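PDB 3G79: NDP-N-acetyl-D-galactosaminuronic acid dehydrogenase from Methanosarcina mazei Go1, which probably oxidises UDP-N-acetyl-D-mannosamine to UDP-N-acetyl-D-mannosaminouronate, using two molecules of NAD+ as acceptor. Local coordinates for residues M157-Q160 / I161-E165. Sequence-based numbering, arbitrary orientation.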
# COMPACT_ATOMS: atom_id res chain seq x y z
N MET A 157 23.70 -6.77 20.58
CA MET A 157 24.36 -7.93 21.16
C MET A 157 25.40 -8.57 20.27
O MET A 157 26.36 -9.14 20.77
CB MET A 157 23.40 -8.98 21.76
CG MET A 157 22.26 -9.50 20.91
SD MET A 157 21.93 -11.27 21.27
CE MET A 157 22.76 -11.89 19.79
N ALA A 158 25.23 -8.44 18.97
CA ALA A 158 26.18 -9.04 18.05
C ALA A 158 27.52 -8.41 18.33
O ALA A 158 28.43 -9.14 18.69
CB ALA A 158 25.75 -8.86 16.62
N LYS A 159 27.64 -7.09 18.29
CA LYS A 159 28.95 -6.47 18.60
C LYS A 159 29.47 -6.66 20.06
O LYS A 159 30.67 -6.78 20.26
CB LYS A 159 28.99 -5.00 18.17
CG LYS A 159 28.92 -4.00 19.29
CD LYS A 159 28.30 -2.69 18.85
CE LYS A 159 29.29 -1.80 18.14
NZ LYS A 159 28.62 -1.28 16.92
N GLN A 160 28.59 -6.66 21.06
CA GLN A 160 28.98 -6.93 22.43
C GLN A 160 29.72 -8.29 22.52
O GLN A 160 30.87 -8.35 22.90
CB GLN A 160 27.77 -6.86 23.37
CG GLN A 160 27.64 -5.56 24.18
CD GLN A 160 26.70 -4.48 23.57
OE1 GLN A 160 25.79 -3.99 24.24
NE2 GLN A 160 26.95 -4.11 22.30
N ILE A 161 29.07 -9.37 22.14
CA ILE A 161 29.74 -10.66 22.00
C ILE A 161 31.04 -10.59 21.20
O ILE A 161 32.09 -11.10 21.63
CB ILE A 161 28.81 -11.73 21.36
CG1 ILE A 161 27.56 -11.93 22.20
CG2 ILE A 161 29.52 -13.06 21.30
CD1 ILE A 161 26.52 -12.85 21.56
N LEU A 162 30.99 -10.01 20.01
CA LEU A 162 32.20 -9.93 19.20
C LEU A 162 33.27 -9.21 20.00
O LEU A 162 34.43 -9.62 19.98
CB LEU A 162 31.95 -9.21 17.87
CG LEU A 162 31.61 -10.02 16.60
CD1 LEU A 162 32.04 -11.50 16.69
CD2 LEU A 162 30.14 -9.91 16.25
N GLU A 163 32.87 -8.15 20.70
CA GLU A 163 33.83 -7.31 21.39
C GLU A 163 34.34 -7.93 22.68
O GLU A 163 35.53 -7.81 22.96
CB GLU A 163 33.31 -5.89 21.60
CG GLU A 163 33.14 -5.14 20.27
CD GLU A 163 32.76 -3.68 20.41
OE1 GLU A 163 32.17 -3.28 21.43
OE2 GLU A 163 33.02 -2.92 19.46
N GLU A 164 33.47 -8.59 23.45
CA GLU A 164 33.85 -9.23 24.71
C GLU A 164 34.80 -10.38 24.42
O GLU A 164 35.76 -10.59 25.16
CB GLU A 164 32.65 -9.82 25.48
CG GLU A 164 31.58 -8.84 25.98
CD GLU A 164 30.25 -9.53 26.42
OE1 GLU A 164 29.94 -10.67 25.95
OE2 GLU A 164 29.50 -8.91 27.22
N GLU A 165 34.55 -11.15 23.37
CA GLU A 165 35.34 -12.35 23.15
C GLU A 165 36.72 -12.03 22.57
O GLU A 165 37.74 -12.60 23.01
CB GLU A 165 34.58 -13.35 22.27
CG GLU A 165 33.31 -13.92 22.91
CD GLU A 165 33.58 -15.04 23.92
OE1 GLU A 165 34.57 -15.79 23.76
OE2 GLU A 165 32.79 -15.18 24.87
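Lys159 and Glu163, one helical turn apart, extend alongside each other from the same side of the helix. Their aliphatic and carboxylate parts meet loosely: CG of Lys159 is 4.0 Å from OE1 of Glu163. The charged ends do not touch, for NZ of Lys159 stays 5.3 Å from OE2 of Glu163. In Glu163, CG sits beside the backbone N (chi1 -66°), which brings it against Lys159 O, 3.0 Å away. On another side of the helix, CE of Met157 reaches CD1 of Ile161 at 4.3 Å, a light apolar touch. CD2 of Leu162 lies beside the carbonyl O of Ala158.

Four consecutive backbone bonds, each from N of residue i+4 to O of residue i, run through this part of helix 154-166. Leu162 N donates to Ala158 O at 3.0 Å and Glu164 N to Gln160 O at 2.7 Å.

Outside partners take the polar ends. Lys159 NZ forms a salt bridge with Glu155, and Glu163 OE2 accepts a hydrogen bond from Ala170 N. With an alanine here instead of Glu163, Ala170 N would probably lose this acceptor and the flank of the Lys159 chain would be less covered.

Ile161 and Leu162 both pack on Ile130 of helix 124-136. Helix 154-166 itself links strands 142-145 and 175-178, a beta-alpha-beta unit of the Rossmann-type NAD-binding domain.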